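Local atomic coordinates of antigen 43 (Escherichia coli, PDB entry 4KH3), a protein that mediates self-association of Escherichia coli cells as a surface autotransporter adhesin, causing bacterial clumping and probably supporting biofilm formation. Residues 63-68 and 84-89; 91-96 and 106-111; 113-118 and 132-137; 118-123 and 139-144; 160-165 and 181-186. All coordinates share one frame; numbering follows the deposited sequence.

Contact 1: residues 63-68 and 84-89; sequences NTTVTA and VIRDGG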
# COMPACT_ATOMS: atom_id res chain seq x y z
N ASN A 63 4.22 -25.74 -33.86
CA ASN A 63 4.66 -26.69 -32.84
C ASN A 63 6.17 -26.82 -32.76
O ASN A 63 6.69 -27.88 -32.52
CB ASN A 63 4.03 -28.07 -33.07
CG ASN A 63 2.53 -28.00 -33.22
OD1 ASN A 63 1.82 -27.61 -32.29
ND2 ASN A 63 2.03 -28.35 -34.39
N THR A 64 6.85 -25.71 -32.98
CA THR A 64 8.28 -25.67 -32.79
C THR A 64 8.58 -25.70 -31.29
O THR A 64 7.93 -25.00 -30.51
CB THR A 64 8.85 -24.39 -33.40
OG1 THR A 64 8.61 -24.40 -34.82
CG2 THR A 64 10.34 -24.29 -33.14
N THR A 65 9.53 -26.53 -30.89
CA THR A 65 10.05 -26.48 -29.54
C THR A 65 11.44 -25.85 -29.60
O THR A 65 12.29 -26.32 -30.35
CB THR A 65 10.15 -27.87 -28.89
OG1 THR A 65 8.84 -28.41 -28.72
CG2 THR A 65 10.83 -27.79 -27.52
N VAL A 66 11.64 -24.78 -28.85
CA VAL A 66 12.92 -24.09 -28.85
C VAL A 66 13.58 -24.32 -27.50
O VAL A 66 13.04 -23.94 -26.47
CB VAL A 66 12.79 -22.59 -29.13
CG1 VAL A 66 14.16 -21.97 -29.43
CG2 VAL A 66 11.88 -22.36 -30.31
N THR A 67 14.75 -24.96 -27.53
CA THR A 67 15.46 -25.33 -26.31
C THR A 67 16.58 -24.34 -26.01
O THR A 67 16.71 -23.31 -26.69
CB THR A 67 16.02 -26.77 -26.41
OG1 THR A 67 17.09 -26.81 -27.36
CG2 THR A 67 14.93 -27.74 -26.86
N ALA A 68 17.40 -24.66 -25.01
CA ALA A 68 18.38 -23.75 -24.42
C ALA A 68 19.24 -22.90 -25.37
O ALA A 68 19.40 -21.68 -25.17
CB ALA A 68 19.28 -24.52 -23.45
N VAL A 84 6.69 -23.60 -28.22
CA VAL A 84 7.17 -23.78 -26.86
C VAL A 84 8.65 -23.36 -26.79
O VAL A 84 9.50 -23.88 -27.51
CB VAL A 84 7.02 -25.23 -26.40
CG1 VAL A 84 7.68 -25.42 -25.04
CG2 VAL A 84 5.56 -25.60 -26.34
N ILE A 85 8.94 -22.40 -25.92
CA ILE A 85 10.28 -21.87 -25.78
C ILE A 85 10.71 -22.01 -24.33
O ILE A 85 10.14 -21.37 -23.45
CB ILE A 85 10.32 -20.38 -26.16
CG1 ILE A 85 9.65 -20.16 -27.52
CG2 ILE A 85 11.77 -19.88 -26.11
CD1 ILE A 85 9.52 -18.72 -27.94
N ARG A 86 11.70 -22.85 -24.09
CA ARG A 86 12.15 -23.12 -22.72
C ARG A 86 13.65 -22.97 -22.53
O ARG A 86 14.42 -22.82 -23.50
CB ARG A 86 11.70 -24.51 -22.27
CG ARG A 86 12.10 -25.65 -23.20
CD ARG A 86 11.65 -27.00 -22.59
NE ARG A 86 11.60 -28.13 -23.52
CZ ARG A 86 12.66 -28.84 -23.92
NH1 ARG A 86 13.88 -28.54 -23.49
NH2 ARG A 86 12.49 -29.86 -24.77
N ASP A 87 14.05 -22.97 -21.27
CA ASP A 87 15.44 -23.09 -20.84
C ASP A 87 16.37 -22.04 -21.44
O ASP A 87 17.55 -22.31 -21.68
CB ASP A 87 15.95 -24.50 -21.10
CG ASP A 87 15.13 -25.55 -20.37
OD1 ASP A 87 14.56 -25.22 -19.31
OD2 ASP A 87 15.04 -26.69 -20.86
N GLY A 88 15.83 -20.84 -21.66
CA GLY A 88 16.64 -19.74 -22.14
C GLY A 88 16.71 -19.65 -23.65
O GLY A 88 17.37 -18.76 -24.18
N GLY A 89 16.03 -20.57 -24.34
CA GLY A 89 15.85 -20.45 -25.78
C GLY A 89 15.12 -19.15 -26.10
O GLY A 89 14.61 -18.47 -25.21
O HOH W 1 16.50 -27.16 -23.08
O HOH W 2 20.34 -19.88 -23.77
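T64 begins the pairing of 63-68 with 84-89: its carbonyl O takes the N-H of V84 at 3.0 Å, while its hydroxyl is held by Q53. T65 stands beside V84 on one face of the parallel pair, and its CG2, anti to the backbone N (OG1 at chi1 -66°), reaches the R86 guanidinium at 3.8 Å from NH2. V66 is bonded at both ends. Its N gives a nearly straight bond to V84 O (2.7 Å, 171°), and its O receives R86 N at 2.9 Å. The branched V66 side chain lies alongside I85 on the buried face, where beta-branched aliphatics suit an extended chain and exclude water. T67 sets its methyl CG2 over one face of the R86 guanidinium, 3.6 Å from NH1, leaving OG1 to pair with S37; R86 NH1 forms a salt bridge with D87 OD2, its hydrogen bond weak. At A68, a small residue fits beside the type I' turn 86-89, and water 1 links its N to D87 OD2. The turn closes through G89 N to R86 O, and G88 and G89 suit it: G88 has backbone angles that call for glycine, and G89 CA packs 3.1 Å from T67 O, leaving little room for a side chain. In this parallel beta-helix, strand 65-66 is flanked by strand 35-36 and strand 84-85 by 101-102, while Q72 of strand 71-74 packs against V66 from inside.

Contact 2: residues 91-96 and 106-111; sequences QSLNGL and GEQWVH. With MLI (malonate ion), chain C.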
# COMPACT_ATOMS: atom_id res chain seq x y z
N GLN A 91 12.79 -16.68 -29.26
CA GLN A 91 12.22 -16.41 -30.57
C GLN A 91 12.33 -14.92 -30.85
O GLN A 91 11.92 -14.09 -30.02
CB GLN A 91 10.76 -16.86 -30.64
CG GLN A 91 9.99 -16.35 -31.85
CD GLN A 91 8.48 -16.36 -31.61
OE1 GLN A 91 7.93 -15.41 -31.06
NE2 GLN A 91 7.82 -17.45 -32.00
N SER A 92 12.91 -14.58 -32.01
CA SER A 92 13.04 -13.20 -32.46
C SER A 92 11.89 -12.89 -33.41
O SER A 92 11.80 -13.48 -34.50
CB SER A 92 14.37 -12.96 -33.19
OG SER A 92 15.47 -13.07 -32.30
N LEU A 93 11.03 -11.97 -33.02
CA LEU A 93 9.74 -11.83 -33.68
C LEU A 93 9.61 -10.54 -34.47
O LEU A 93 9.50 -9.44 -33.89
CB LEU A 93 8.61 -11.98 -32.66
CG LEU A 93 7.17 -11.95 -33.17
CD1 LEU A 93 6.89 -13.09 -34.14
CD2 LEU A 93 6.21 -11.99 -31.98
N ASN A 94 9.65 -10.67 -35.79
CA ASN A 94 9.36 -9.55 -36.67
C ASN A 94 8.04 -9.79 -37.40
O ASN A 94 7.48 -8.88 -38.01
CB ASN A 94 10.50 -9.29 -37.65
CG ASN A 94 11.82 -9.04 -36.95
OD1 ASN A 94 12.08 -7.93 -36.49
ND2 ASN A 94 12.65 -10.07 -36.84
N GLY A 95 7.55 -11.02 -37.31
CA GLY A 95 6.28 -11.39 -37.91
C GLY A 95 5.19 -11.58 -36.87
O GLY A 95 5.03 -10.77 -35.96
N LEU A 96 4.42 -12.65 -37.04
CA LEU A 96 3.31 -12.95 -36.16
C LEU A 96 3.58 -14.24 -35.42
O LEU A 96 3.97 -15.24 -36.02
CB LEU A 96 2.03 -13.13 -36.99
CG LEU A 96 0.78 -13.60 -36.24
CD1 LEU A 96 0.30 -12.54 -35.23
CD2 LEU A 96 -0.33 -13.95 -37.24
N GLY A 106 12.65 -18.99 -21.04
CA GLY A 106 12.39 -18.87 -22.46
C GLY A 106 12.06 -17.42 -22.78
O GLY A 106 11.39 -16.75 -22.00
N GLU A 107 12.53 -16.94 -23.92
CA GLU A 107 12.38 -15.55 -24.27
C GLU A 107 11.70 -15.34 -25.60
O GLU A 107 11.84 -16.15 -26.52
CB GLU A 107 13.75 -14.87 -24.32
CG GLU A 107 14.49 -14.87 -23.02
CD GLU A 107 15.69 -13.97 -23.05
OE1 GLU A 107 15.51 -12.74 -23.00
OE2 GLU A 107 16.82 -14.49 -23.15
N GLN A 108 10.99 -14.23 -25.69
CA GLN A 108 10.39 -13.78 -26.93
C GLN A 108 10.66 -12.30 -27.05
O GLN A 108 10.23 -11.52 -26.20
CB GLN A 108 8.89 -14.03 -26.91
CG GLN A 108 8.15 -13.57 -28.17
CD GLN A 108 6.69 -13.95 -28.13
OE1 GLN A 108 5.97 -13.60 -27.19
NE2 GLN A 108 6.24 -14.69 -29.12
N TRP A 109 11.40 -11.91 -28.09
CA TRP A 109 11.65 -10.51 -28.37
C TRP A 109 10.76 -10.07 -29.51
O TRP A 109 10.91 -10.53 -30.64
CB TRP A 109 13.11 -10.27 -28.74
CG TRP A 109 14.08 -10.83 -27.76
CD1 TRP A 109 14.52 -10.25 -26.61
CD2 TRP A 109 14.74 -12.11 -27.84
NE1 TRP A 109 15.41 -11.08 -25.97
CE2 TRP A 109 15.56 -12.22 -26.69
CE3 TRP A 109 14.71 -13.15 -28.76
CZ2 TRP A 109 16.35 -13.35 -26.46
CZ3 TRP A 109 15.50 -14.27 -28.52
CH2 TRP A 109 16.30 -14.36 -27.38
N VAL A 110 9.82 -9.18 -29.20
CA VAL A 110 8.89 -8.67 -30.19
C VAL A 110 9.44 -7.38 -30.77
O VAL A 110 9.40 -6.33 -30.11
CB VAL A 110 7.52 -8.36 -29.57
CG1 VAL A 110 6.50 -8.08 -30.67
CG2 VAL A 110 7.07 -9.51 -28.68
N HIS A 111 9.96 -7.45 -32.00
CA HIS A 111 10.56 -6.29 -32.64
C HIS A 111 9.52 -5.40 -33.30
O HIS A 111 8.34 -5.75 -33.37
CB HIS A 111 11.64 -6.75 -33.65
CG HIS A 111 12.77 -7.49 -33.01
ND1 HIS A 111 13.76 -6.86 -32.29
CD2 HIS A 111 13.03 -8.82 -32.93
CE1 HIS A 111 14.60 -7.77 -31.81
NE2 HIS A 111 14.17 -8.96 -32.18
C1 MLI C . 17.75 -11.55 -29.76
C2 MLI C . 18.78 -11.88 -30.78
C3 MLI C . 16.71 -10.59 -30.19
O6 MLI C . 19.12 -11.01 -31.63
O7 MLI C . 19.31 -13.02 -30.79
O8 MLI C . 15.93 -10.90 -31.13
O9 MLI C . 16.62 -9.46 -29.64
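S92 and H111, brought together by neighbouring strands, both grip O8 of a malonate ion: S92 OG donates at 2.5 Å and H111 NE2 at 2.8 Å. The ion meets the imidazole at its edge, where the N-H points, and it also lies over one face of the W109 indole, with MLI C3 3.4 Å from CD2. E107 CB covers the opposite face of that ring, nearer the ring's margin, so the indole is sandwiched between a neighbour in its own strand and the ligand. W109 CG is anti to the carbonyl carbon (chi1 -52°), which brings the CE3 edge of the ring up to the backbone of Q91 and S92. At the strand end, N94 OD1 comes to 3.1 Å from H111 CB.

The other face is buried. There Q108 NE2 donates to Q91 OE1 at 2.7 Å, almost straight at 177° and in the amide plane of Q108, although the two amides are turned 33° apart. L93 CD2 packs beside V110 CG1 at 4.1 Å. Backbone bonds in parallel register, such as L93 N to W109 O (2.8 Å), join the two strands of the beta-helix.

Glutamine suits the interior because one amide can both give and accept. Q91 NE2 continues to Q72, while Q108 OE1 takes Q127 NE2 and the T119 hydroxyl; this ladder satisfies buried polar groups from coil to coil.

Contact 3: residues 113-118 and 132-137; sequences GGKAAG and GGLATG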
# COMPACT_ATOMS: atom_id res chain seq x y z
N GLY A 113 7.03 -3.90 -35.65
CA GLY A 113 6.19 -4.56 -36.63
C GLY A 113 5.78 -5.97 -36.29
O GLY A 113 4.84 -6.52 -36.88
N GLY A 114 6.48 -6.57 -35.33
CA GLY A 114 6.14 -7.90 -34.86
C GLY A 114 4.89 -7.88 -33.99
O GLY A 114 4.56 -6.87 -33.36
N LYS A 115 4.20 -9.02 -33.96
CA LYS A 115 2.99 -9.16 -33.16
C LYS A 115 2.90 -10.51 -32.45
O LYS A 115 2.80 -11.56 -33.09
CB LYS A 115 1.76 -8.93 -34.03
CG LYS A 115 0.45 -9.15 -33.29
CD LYS A 115 -0.75 -8.87 -34.18
CE LYS A 115 -2.05 -9.10 -33.42
NZ LYS A 115 -3.23 -8.70 -34.25
N ALA A 116 2.95 -10.48 -31.12
CA ALA A 116 2.78 -11.67 -30.28
C ALA A 116 1.37 -11.74 -29.70
O ALA A 116 1.00 -10.93 -28.83
CB ALA A 116 3.79 -11.69 -29.14
N ALA A 117 0.60 -12.71 -30.16
CA ALA A 117 -0.76 -12.89 -29.69
C ALA A 117 -0.87 -14.12 -28.79
O ALA A 117 -0.46 -15.21 -29.17
CB ALA A 117 -1.71 -12.99 -30.86
N GLY A 118 -1.41 -13.94 -27.58
CA GLY A 118 -1.60 -15.07 -26.68
C GLY A 118 -0.35 -15.76 -26.12
O GLY A 118 -0.35 -16.97 -25.89
N GLY A 132 7.53 -0.15 -31.36
CA GLY A 132 6.77 -0.60 -32.51
C GLY A 132 6.30 -2.05 -32.43
O GLY A 132 5.65 -2.53 -33.36
N GLY A 133 6.65 -2.74 -31.35
CA GLY A 133 6.24 -4.12 -31.16
C GLY A 133 4.83 -4.16 -30.59
O GLY A 133 4.38 -3.19 -29.99
N LEU A 134 4.13 -5.28 -30.78
CA LEU A 134 2.77 -5.42 -30.24
C LEU A 134 2.56 -6.79 -29.60
O LEU A 134 2.95 -7.83 -30.17
CB LEU A 134 1.70 -5.17 -31.32
CG LEU A 134 0.23 -5.48 -30.96
CD1 LEU A 134 -0.35 -4.50 -29.93
CD2 LEU A 134 -0.67 -5.54 -32.19
N ALA A 135 1.96 -6.79 -28.42
CA ALA A 135 1.50 -8.04 -27.80
C ALA A 135 0.01 -7.96 -27.44
O ALA A 135 -0.45 -6.98 -26.84
CB ALA A 135 2.31 -8.38 -26.58
N THR A 136 -0.75 -8.98 -27.82
CA THR A 136 -2.14 -9.03 -27.41
C THR A 136 -2.39 -10.32 -26.64
O THR A 136 -1.75 -11.34 -26.89
CB THR A 136 -3.09 -8.99 -28.61
OG1 THR A 136 -2.88 -10.15 -29.42
CG2 THR A 136 -2.84 -7.75 -29.46
N GLY A 137 -3.35 -10.28 -25.72
CA GLY A 137 -3.77 -11.47 -25.01
C GLY A 137 -2.66 -12.11 -24.20
O GLY A 137 -2.64 -13.33 -24.03
O HOH W 3 3.55 -4.45 -34.49
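A116 and A135 meet on the inner face of this parallel pair, and backbone bonds carry most of the contact. A116 N donates to L134 O at 2.8 Å, and its O receives T136 N; G118 N to T136 O (2.7 Å) and L134 N to G114 O extend the series. G113 N reaches G132 O from above the carbonyl plane. A CA-H...O contact joins A135 CA to A116 O at 3.1 Å. Water 3 donates to both G114 O and G132 O, just before the strands begin.

Apolar packing divides between two faces. Small alanines suit the interior, A116 CB and A135 CB lying 4.4 Å apart. K115 runs extended alongside L134 on the outer face, CD to CD2 3.9 Å, its methylenes packing while the terminal ammonium is carried outward. The T136 hydroxyl oxygen OG1, between the backbone N and carbonyl carbon (chi1 63°), makes a van der Waals contact with A117 CB at 3.4 Å. Glycines G118 and G137 take the positive phi angles at the corner.

Strand 115-117 continues the beta-helix stack from 96-98, and 134-136 passes it to 162-164; Q127 and I129 of 126-129, with Q108 and V110 of 107-110, pack against the alanines.

Contact 4: residues 118-123 and 139-144; sequences GTIINQ and IVNTGA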
# COMPACT_ATOMS: atom_id res chain seq x y z
N GLY A 118 -1.41 -13.94 -27.58
CA GLY A 118 -1.60 -15.07 -26.68
C GLY A 118 -0.35 -15.76 -26.12
O GLY A 118 -0.35 -16.97 -25.89
N THR A 119 0.72 -15.00 -25.88
CA THR A 119 1.89 -15.57 -25.20
C THR A 119 1.56 -15.80 -23.72
O THR A 119 1.01 -14.93 -23.04
CB THR A 119 3.13 -14.64 -25.30
OG1 THR A 119 3.52 -14.50 -26.67
CG2 THR A 119 4.29 -15.24 -24.52
N ILE A 120 1.88 -16.99 -23.22
CA ILE A 120 1.78 -17.24 -21.79
C ILE A 120 3.20 -17.27 -21.25
O ILE A 120 4.07 -17.97 -21.77
CB ILE A 120 1.06 -18.55 -21.47
CG1 ILE A 120 -0.39 -18.48 -21.95
CG2 ILE A 120 1.06 -18.83 -19.98
CD1 ILE A 120 -1.25 -19.55 -21.35
N ILE A 121 3.45 -16.46 -20.23
CA ILE A 121 4.78 -16.34 -19.67
C ILE A 121 4.82 -17.04 -18.32
O ILE A 121 4.29 -16.52 -17.33
CB ILE A 121 5.19 -14.89 -19.49
CG1 ILE A 121 4.81 -14.06 -20.73
CG2 ILE A 121 6.69 -14.80 -19.21
CD1 ILE A 121 5.12 -12.55 -20.59
N ASN A 122 5.43 -18.21 -18.28
CA ASN A 122 5.53 -18.98 -17.05
C ASN A 122 6.93 -18.92 -16.48
O ASN A 122 7.87 -18.60 -17.20
CB ASN A 122 5.15 -20.44 -17.30
CG ASN A 122 3.69 -20.60 -17.69
OD1 ASN A 122 2.81 -19.98 -17.09
ND2 ASN A 122 3.43 -21.39 -18.72
N GLN A 123 7.04 -19.22 -15.19
CA GLN A 123 8.31 -19.55 -14.53
C GLN A 123 9.55 -18.89 -15.13
O GLN A 123 10.31 -19.55 -15.84
CB GLN A 123 8.49 -21.07 -14.52
CG GLN A 123 9.59 -21.56 -13.59
CD GLN A 123 9.44 -21.00 -12.20
OE1 GLN A 123 8.63 -21.49 -11.41
NE2 GLN A 123 10.21 -19.95 -11.90
N ILE A 139 -0.74 -13.52 -21.17
CA ILE A 139 -0.99 -14.01 -19.82
C ILE A 139 0.34 -14.05 -19.10
O ILE A 139 1.26 -14.77 -19.50
CB ILE A 139 -1.58 -15.43 -19.86
CG1 ILE A 139 -2.73 -15.51 -20.87
CG2 ILE A 139 -2.00 -15.89 -18.48
CD1 ILE A 139 -3.89 -14.59 -20.55
N VAL A 140 0.46 -13.26 -18.04
CA VAL A 140 1.73 -13.09 -17.33
C VAL A 140 1.69 -13.78 -15.97
O VAL A 140 1.01 -13.32 -15.04
CB VAL A 140 2.04 -11.60 -17.17
CG1 VAL A 140 3.46 -11.40 -16.61
CG2 VAL A 140 1.87 -10.89 -18.52
N ASN A 141 2.44 -14.88 -15.84
CA ASN A 141 2.38 -15.75 -14.66
C ASN A 141 3.64 -15.71 -13.80
O ASN A 141 3.80 -16.51 -12.87
CB ASN A 141 2.06 -17.19 -15.08
CG ASN A 141 0.63 -17.35 -15.57
OD1 ASN A 141 -0.25 -16.60 -15.14
ND2 ASN A 141 0.39 -18.31 -16.47
N THR A 142 4.53 -14.78 -14.10
CA THR A 142 5.83 -14.80 -13.49
C THR A 142 6.43 -13.41 -13.56
O THR A 142 5.95 -12.56 -14.33
CB THR A 142 6.74 -15.79 -14.24
OG1 THR A 142 7.92 -16.04 -13.47
CG2 THR A 142 7.13 -15.24 -15.60
N GLY A 143 7.48 -13.19 -12.77
CA GLY A 143 8.19 -11.93 -12.76
C GLY A 143 8.04 -11.12 -11.47
O GLY A 143 8.80 -10.18 -11.24
N ALA A 144 7.07 -11.47 -10.63
CA ALA A 144 6.87 -10.73 -9.37
C ALA A 144 7.32 -11.51 -8.14
O ALA A 144 7.19 -11.00 -7.02
CB ALA A 144 5.41 -10.30 -9.21
O HOH W 4 4.85 -19.43 -13.33
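An asparagine ladder marks this corner of the parallel beta-helix, with N122 and N141 at equivalent places on successive coils. N141 ND2 donates to N122 OD1 at 3.0 Å, nearly straight (169°) and within the amide plane of N141. The two amides lie side by side and are almost coplanar, 11° apart. Because an amide has a donor at one end and an acceptor at the other, the chain of bonds can continue in both directions: N122 ND2 gives to D103 and N141 OD1 accepts from N169. These bonds probably fix the rotation of both amides.

The backbones are joined in parallel register. I139 N binds T119 O, I121 N binds I139 O at 2.9 Å, and N141 N binds I121 O. Water 4 extends the connection by accepting from Q123 N and donating to N141 O.

Aliphatic residues occupy both faces. I120 CG1 packs alongside I139 at 3.9 Å from its CB on the outer face, and the I120 methyl CG2 also touches N141 ND2 at 3.6 Å. On the buried face I121 CD1 meets V140 CG2 at 4.2 Å. T142 crosses I121 at about a right angle, its CG2 3.7 Å from I121 CG2. With OG1 anti to the backbone N (chi1 -167°), T142 offers its methyl to the apolar side while the hydroxyl binds E145 and D124 N.

Strand 101-102 precedes 120-121 in the stack, strand 166-168 follows 139-140, and Q127 of strand 126-129 packs from within against T119 and I121.

Contact 5: residues 160-165 and 181-186; sequences GGTAES and MARDTL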
# COMPACT_ATOMS: atom_id res chain seq x y z
N GLY A 160 8.05 -1.86 -24.16
CA GLY A 160 8.63 -0.68 -24.76
C GLY A 160 7.77 -0.25 -25.92
O GLY A 160 7.77 0.92 -26.31
N GLY A 161 7.04 -1.22 -26.47
CA GLY A 161 6.06 -0.96 -27.51
C GLY A 161 4.65 -0.92 -26.96
O GLY A 161 4.33 -0.08 -26.13
N THR A 162 3.80 -1.82 -27.42
CA THR A 162 2.40 -1.81 -27.01
C THR A 162 1.91 -3.18 -26.55
O THR A 162 2.16 -4.20 -27.21
CB THR A 162 1.50 -1.28 -28.15
OG1 THR A 162 1.92 0.04 -28.51
CG2 THR A 162 0.04 -1.22 -27.72
N ALA A 163 1.22 -3.20 -25.42
CA ALA A 163 0.59 -4.42 -24.93
C ALA A 163 -0.91 -4.18 -24.80
O ALA A 163 -1.34 -3.18 -24.21
CB ALA A 163 1.20 -4.83 -23.60
N GLU A 164 -1.70 -5.08 -25.37
CA GLU A 164 -3.15 -4.99 -25.27
C GLU A 164 -3.74 -6.25 -24.67
O GLU A 164 -3.26 -7.34 -24.93
CB GLU A 164 -3.76 -4.77 -26.66
CG GLU A 164 -3.46 -3.40 -27.24
CD GLU A 164 -3.75 -3.32 -28.72
OE1 GLU A 164 -3.63 -2.21 -29.30
OE2 GLU A 164 -4.09 -4.37 -29.31
N SER A 165 -4.79 -6.07 -23.87
CA SER A 165 -5.56 -7.19 -23.32
C SER A 165 -4.65 -8.15 -22.58
O SER A 165 -4.58 -9.34 -22.89
CB SER A 165 -6.33 -7.93 -24.43
OG SER A 165 -7.17 -7.04 -25.13
N MET A 181 3.44 1.48 -23.83
CA MET A 181 2.03 1.69 -23.52
C MET A 181 1.27 0.37 -23.29
O MET A 181 1.35 -0.56 -24.09
CB MET A 181 1.41 2.56 -24.61
CG MET A 181 0.33 1.93 -25.46
SD MET A 181 -1.26 2.09 -24.65
CE MET A 181 -0.92 3.50 -23.61
N ALA A 182 0.56 0.29 -22.17
CA ALA A 182 -0.28 -0.88 -21.91
C ALA A 182 -1.75 -0.51 -21.89
O ALA A 182 -2.18 0.32 -21.09
CB ALA A 182 0.10 -1.56 -20.62
N ARG A 183 -2.52 -1.14 -22.77
CA ARG A 183 -3.95 -0.90 -22.83
C ARG A 183 -4.76 -2.13 -22.42
O ARG A 183 -4.46 -3.25 -22.87
CB ARG A 183 -4.36 -0.46 -24.24
CG ARG A 183 -5.58 0.43 -24.26
CD ARG A 183 -6.06 0.66 -25.68
NE ARG A 183 -4.94 0.73 -26.60
CZ ARG A 183 -4.24 1.83 -26.85
NH1 ARG A 183 -4.56 2.98 -26.25
NH2 ARG A 183 -3.23 1.78 -27.71
N ASP A 184 -5.76 -1.91 -21.56
CA ASP A 184 -6.66 -2.97 -21.09
C ASP A 184 -5.88 -4.05 -20.37
O ASP A 184 -5.57 -5.10 -20.94
CB ASP A 184 -7.49 -3.58 -22.23
CG ASP A 184 -8.15 -2.52 -23.13
OD1 ASP A 184 -8.68 -1.52 -22.61
OD2 ASP A 184 -8.12 -2.70 -24.37
N THR A 185 -5.58 -3.80 -19.11
CA THR A 185 -4.79 -4.73 -18.34
C THR A 185 -5.58 -5.19 -17.13
O THR A 185 -6.12 -4.37 -16.40
CB THR A 185 -3.48 -4.07 -17.89
OG1 THR A 185 -2.77 -3.62 -19.04
CG2 THR A 185 -2.62 -5.02 -17.12
N LEU A 186 -5.66 -6.51 -16.94
CA LEU A 186 -6.35 -7.08 -15.78
C LEU A 186 -5.33 -7.62 -14.79
O LEU A 186 -4.51 -8.46 -15.13
CB LEU A 186 -7.29 -8.19 -16.23
CG LEU A 186 -7.94 -9.05 -15.15
CD1 LEU A 186 -8.77 -8.20 -14.19
CD2 LEU A 186 -8.80 -10.14 -15.79
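E164 sends OE1 toward the edge of the R183 guanidinium, close to its plane, and M181 SD lies 3.5 Å above one face, off-centre. M181 adopts an unusual bent conformation, so little rests on its sulphur. At 4.2 Å between E164 OE1 and R183 NE the opposite charges are beyond a salt bridge, though they probably still attract. T162 CG2 approaches the group obliquely, 4.4 Å from NH2. These residues line the outer face of two successive coils of a parallel beta-helix, where long charged chains can spread. The guanidinium is placed over M181 by a bend at chi3 (-34°), which folds the end of R183 back along its own strand.

T162 and M181 run alongside each other; T162 CG2 and M181 CG are 3.9 Å apart. The inner face carries A163 and A182, whose small methyls let Q174 of strand 173-176 pack against both. Strand 134-136 flanks 162-164 on the other side, while H200 of strand 198-205 touches M181 and R183.

Backbone bonds run in register: A163 N to M181 O at 3.0 Å, and R183 N to A163 O at 2.8 Å. At S165 and D184, both with positive phi, the chain turns a corner. There S165 N donates to R183 O in the carbonyl plane at 3.0 Å, and S165 CA comes within 3.2 Å of D184 O.

All five contacts join successive coils of one parallel beta-helix. Strand 84-85 of contact 1 leads into strand 90-93 of contact 2, and G89 O also lies 2.9 Å from E107 N of the next coil, a probable hydrogen bond. Contact 2 probably bonds to contact 3 through G95 O and K115 N (2.8 Å), and to contact 4 through Q108 OE1 and T119 OG1 (2.7 Å). Contacts 3 and 4 share G118, the corner between two faces. Contact 5 continues the face of contact 3, with a probable hydrogen bond between A135 O and E164 N (2.7 Å). Malonate, probably from crystallisation, binds at contact 2; a malonate also lies about 4 Å from the I139 side chain in contact 4.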